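Local coordinates for protein pyruvate kinase (Pyrobaculum aerophilum, PDB 3QTG) that catalyses the last step of glycolysis, interconverting phosphoenolpyruvate plus ADP and pyruvate plus ATP, with the help of a divalent metal cation, at residues T17-L23 against L41-I47; M314-S318 against S413-A417. Numbering follows the deposited sequence.

Contact 1 of 2, residues T17-L23 against L41-I47; sequences TKRVATL and LVDGVRI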
# COMPACT_ATOMS: atom_id res chain seq x y z
N THR A 17 5.40 -12.06 25.49
CA THR A 17 6.84 -12.27 25.69
C THR A 17 7.04 -13.28 26.82
O THR A 17 6.48 -13.13 27.90
CB THR A 17 7.56 -10.98 26.06
OG1 THR A 17 7.17 -9.95 25.15
CG2 THR A 17 9.07 -11.17 25.98
N LYS A 18 7.83 -14.31 26.54
CA LYS A 18 8.09 -15.36 27.51
C LYS A 18 9.30 -15.05 28.40
O LYS A 18 10.23 -14.34 28.01
CB LYS A 18 8.22 -16.72 26.81
CG LYS A 18 6.98 -17.10 25.97
CD LYS A 18 5.70 -17.01 26.81
CE LYS A 18 4.49 -17.45 26.05
NZ LYS A 18 4.72 -18.83 25.55
N ARG A 19 9.26 -15.59 29.62
CA ARG A 19 10.18 -15.21 30.69
C ARG A 19 11.00 -16.44 31.06
O ARG A 19 10.44 -17.47 31.48
CB ARG A 19 9.38 -14.71 31.91
CG ARG A 19 8.38 -13.56 31.62
CD ARG A 19 7.15 -13.58 32.56
NE ARG A 19 6.41 -14.84 32.45
CZ ARG A 19 5.33 -15.18 33.15
NH1 ARG A 19 4.81 -14.36 34.06
NH2 ARG A 19 4.77 -16.36 32.93
N VAL A 20 12.31 -16.34 30.87
CA VAL A 20 13.24 -17.41 31.20
C VAL A 20 14.19 -16.97 32.33
O VAL A 20 14.74 -15.87 32.28
CB VAL A 20 14.04 -17.89 29.95
CG1 VAL A 20 15.26 -18.74 30.34
CG2 VAL A 20 13.13 -18.64 29.00
N ALA A 21 14.34 -17.81 33.35
CA ALA A 21 15.30 -17.55 34.45
C ALA A 21 16.35 -18.64 34.53
O ALA A 21 16.05 -19.80 34.26
CB ALA A 21 14.60 -17.42 35.78
N THR A 22 17.57 -18.26 34.87
CA THR A 22 18.64 -19.21 35.12
C THR A 22 18.66 -19.67 36.58
O THR A 22 18.55 -18.86 37.50
CB THR A 22 20.02 -18.63 34.76
OG1 THR A 22 20.04 -18.31 33.36
CG2 THR A 22 21.14 -19.62 35.09
N LEU A 23 18.80 -20.97 36.77
CA LEU A 23 18.85 -21.55 38.10
C LEU A 23 20.29 -21.64 38.58
O LEU A 23 21.18 -22.03 37.82
CB LEU A 23 18.23 -22.95 38.09
CG LEU A 23 16.76 -23.09 37.70
CD1 LEU A 23 16.39 -24.56 37.78
CD2 LEU A 23 15.81 -22.23 38.57
N LEU A 41 6.36 -17.26 38.04
CA LEU A 41 6.67 -16.06 37.29
C LEU A 41 7.57 -16.33 36.09
O LEU A 41 8.02 -15.38 35.44
CB LEU A 41 7.29 -14.99 38.21
CG LEU A 41 6.28 -14.27 39.13
CD1 LEU A 41 6.97 -13.57 40.31
CD2 LEU A 41 5.42 -13.27 38.35
N VAL A 42 7.85 -17.60 35.81
CA VAL A 42 8.68 -17.97 34.65
C VAL A 42 7.93 -18.91 33.70
O VAL A 42 6.95 -19.56 34.09
CB VAL A 42 10.10 -18.54 35.05
CG1 VAL A 42 10.73 -17.69 36.12
CG2 VAL A 42 10.03 -20.03 35.52
N ASP A 43 8.39 -18.93 32.45
CA ASP A 43 7.84 -19.83 31.44
C ASP A 43 8.84 -20.91 31.10
O ASP A 43 8.51 -21.89 30.42
CB ASP A 43 7.44 -19.05 30.18
CG ASP A 43 6.45 -17.93 30.48
OD1 ASP A 43 5.28 -18.21 30.81
OD2 ASP A 43 6.84 -16.76 30.40
N GLY A 44 10.08 -20.72 31.55
CA GLY A 44 11.16 -21.66 31.29
C GLY A 44 12.34 -21.40 32.18
O GLY A 44 12.46 -20.33 32.78
N VAL A 45 13.24 -22.37 32.27
CA VAL A 45 14.41 -22.26 33.14
C VAL A 45 15.62 -22.64 32.34
O VAL A 45 15.54 -23.49 31.44
CB VAL A 45 14.33 -23.15 34.46
CG1 VAL A 45 13.10 -22.81 35.30
CG2 VAL A 45 14.38 -24.63 34.13
N ARG A 46 16.74 -21.99 32.65
CA ARG A 46 18.01 -22.28 32.03
C ARG A 46 18.96 -22.91 33.08
O ARG A 46 18.95 -22.53 34.25
CB ARG A 46 18.63 -21.01 31.41
CG ARG A 46 19.79 -21.30 30.43
CD ARG A 46 20.51 -20.06 29.85
NE ARG A 46 21.20 -19.34 30.89
CZ ARG A 46 22.52 -19.17 31.03
NH1 ARG A 46 23.42 -19.64 30.17
NH2 ARG A 46 22.93 -18.49 32.06
N ILE A 47 19.76 -23.87 32.65
CA ILE A 47 20.81 -24.43 33.50
C ILE A 47 22.10 -24.35 32.71
O ILE A 47 22.18 -24.83 31.57
CB ILE A 47 20.48 -25.89 33.99
CG1 ILE A 47 19.24 -25.87 34.91
CG2 ILE A 47 21.67 -26.50 34.72
CD1 ILE A 47 18.48 -27.18 34.95
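Ala-21 and Val-45 point to the outer face of this parallel strand pair, where Val-42 and Leu-23, just beyond the paired part, join them: Ala-21 CB lies 3.9 Å from Val-42 CG1, Leu-23 CG sits 4.1 Å from Val-45 CB, and Leu-23 CD1 reaches to 4.3 Å from Ile-47 CG1. The opposite face carries Val-20, Thr-22 and Arg-46, with Val-20 CG1 4.2 Å from Arg-46 CB. Gly-44 pairs with Val-20 on this side; a CB there would come tight against Val-20 CG2. Between the faces runs regular parallel bonding: Ala-21 N to Gly-44 O (3.2 Å), Arg-46 N to Ala-21 O (2.8 Å) and Leu-23 N to Arg-46 O (3.0 Å), the two strands crossing at -31°. Before Gly-44, toward the N-terminal ends of the strands, the pattern changes. Asp-43 N donates to Arg-19 O (2.7 Å), while Asp-43 OD2 accepts from both Arg-19 N and Arg-19 NE, each at 2.8 Å; Arg-19 NH2 to Asp-43 OD1 (2.9 Å) completes a two-pronged salt bridge. At the C-terminal end, Arg-46 NE donates to Thr-22 OG1 (2.9 Å), and its NH1 forms a salt bridge with Asp-80. By similarity Arg-46 binds substrate and Asp-80 K(+), so this end lies at the active site. These are the first two strands of the TIM barrel, joined by a right-handed beta-alpha-beta crossover through helix 32-39. Strand 318-321 closes the barrel beside 18-22, strand 76-80 follows 44-48, and helices 331-343 and 54-71 cover the outer face.

Contact 2 of 2, residues M314-S318 against S413-A417; sequences MGVDS and SIVWA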
# COMPACT_ATOMS: atom_id res chain seq x y z
N MET A 314 10.19 -5.01 20.40
CA MET A 314 10.68 -5.46 19.09
C MET A 314 9.99 -6.74 18.67
O MET A 314 10.03 -7.11 17.50
CB MET A 314 12.18 -5.75 19.15
CG MET A 314 13.11 -4.56 19.23
SD MET A 314 14.81 -5.17 19.00
CE MET A 314 14.86 -5.18 17.21
N GLY A 315 9.40 -7.44 19.63
CA GLY A 315 8.65 -8.66 19.35
C GLY A 315 9.45 -9.95 19.50
O GLY A 315 9.11 -10.94 18.87
N VAL A 316 10.46 -9.95 20.37
CA VAL A 316 11.19 -11.19 20.69
C VAL A 316 10.27 -12.20 21.37
O VAL A 316 9.31 -11.80 22.06
CB VAL A 316 12.44 -10.92 21.61
CG1 VAL A 316 13.43 -9.99 20.90
CG2 VAL A 316 12.02 -10.32 22.97
N ASP A 317 10.54 -13.50 21.18
CA ASP A 317 9.75 -14.56 21.83
C ASP A 317 9.98 -14.60 23.34
O ASP A 317 9.04 -14.89 24.09
CB ASP A 317 10.11 -15.96 21.31
CG ASP A 317 9.81 -16.16 19.85
OD1 ASP A 317 8.86 -16.92 19.52
OD2 ASP A 317 10.55 -15.60 19.02
N SER A 318 11.22 -14.41 23.77
CA SER A 318 11.59 -14.52 25.19
C SER A 318 12.75 -13.63 25.65
O SER A 318 13.56 -13.15 24.82
CB SER A 318 11.84 -15.99 25.59
OG SER A 318 12.80 -16.60 24.75
N SER A 413 6.33 -23.56 25.48
CA SER A 413 6.28 -22.67 26.63
C SER A 413 7.07 -21.36 26.48
O SER A 413 6.72 -20.34 27.08
CB SER A 413 6.79 -23.44 27.84
OG SER A 413 6.35 -22.78 29.01
N ILE A 414 8.14 -21.40 25.67
CA ILE A 414 8.99 -20.23 25.46
C ILE A 414 8.87 -19.64 24.04
O ILE A 414 9.71 -18.86 23.61
CB ILE A 414 10.48 -20.48 25.91
CG1 ILE A 414 11.17 -21.57 25.07
CG2 ILE A 414 10.52 -20.85 27.40
CD1 ILE A 414 12.70 -21.42 25.07
N VAL A 415 7.81 -20.03 23.33
CA VAL A 415 7.48 -19.46 22.03
C VAL A 415 6.45 -18.33 22.24
O VAL A 415 5.53 -18.47 23.05
CB VAL A 415 6.96 -20.56 21.03
CG1 VAL A 415 6.62 -19.93 19.65
CG2 VAL A 415 8.01 -21.67 20.83
N TRP A 416 6.64 -17.22 21.55
CA TRP A 416 5.72 -16.06 21.55
C TRP A 416 4.22 -16.40 21.62
O TRP A 416 3.71 -17.12 20.76
CB TRP A 416 5.97 -15.22 20.29
CG TRP A 416 4.94 -14.15 20.04
CD1 TRP A 416 3.77 -14.28 19.33
CD2 TRP A 416 4.99 -12.79 20.48
NE1 TRP A 416 3.10 -13.10 19.31
CE2 TRP A 416 3.81 -12.16 20.01
CE3 TRP A 416 5.92 -12.03 21.22
CZ2 TRP A 416 3.52 -10.80 20.25
CZ3 TRP A 416 5.63 -10.66 21.47
CH2 TRP A 416 4.43 -10.06 20.97
N ALA A 417 3.56 -15.87 22.63
CA ALA A 417 2.08 -15.88 22.82
C ALA A 417 1.45 -17.21 23.16
O ALA A 417 0.27 -17.26 23.53
CB ALA A 417 1.33 -15.22 21.60
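This is a loop-to-loop contact between two domains, at the N-terminal ends of the TIM-barrel strands. Residues 314-318 lead from helix 302-313 into the last barrel strand, 318-321, and residues 413-417 join helix 406-412 to strand 418-422 of the alpha/beta domain. Just after helix 302-313, Gly-315 is the first residue to leave helical angles, with positive phi (95°), a backbone conformation in which a CB would jam against the preceding carbonyl oxygen. The chain then turns to bring Val-316, Asp-317 and Ser-318 alongside the other loop, where the CA atoms of Asp-317 and Trp-416 are 4.3 Å apart. The indole of Trp-416 meets Val-316 O edge-on, its CE3 3.5 Å from that oxygen; the ring's NE1 bonds to Pro-395 O. Farther along, Asp-317 CB packs 3.7 Å from Ile-414 O, and Tyr-249 OH joins that carbonyl to Ser-318 OG. The buried Asp-317 carboxylate serves both domains: OD2 accepts from Ile-284 N in the barrel and forms a salt bridge with Arg-394, while OD1 takes the one hydrogen bond directly linking the two loops, from Trp-416 N at 3.0 Å and an N-H...O angle of 167°.

The two contacts lie 12 Å apart between centres and meet through Lys-18, at the N-terminal end of the first barrel strand. Its NZ is 2.7 Å from Val-415 O, a probable hydrogen bond, and its carbonyl O packs 3.3 Å from Ser-318 CB. A second probable hydrogen bond joins Ser-413 OG to Asp-43 O, also 2.7 Å. Contact 2 thus seats the alpha/beta domain against the end of the barrel where the strands of contact 1 begin. In a TIM barrel the active site lies at the strands' C-terminal ends, where contact 1 places Arg-46; contact 2 stays back from it, the Ile-414 side chain about 9 Å from that of Arg-46.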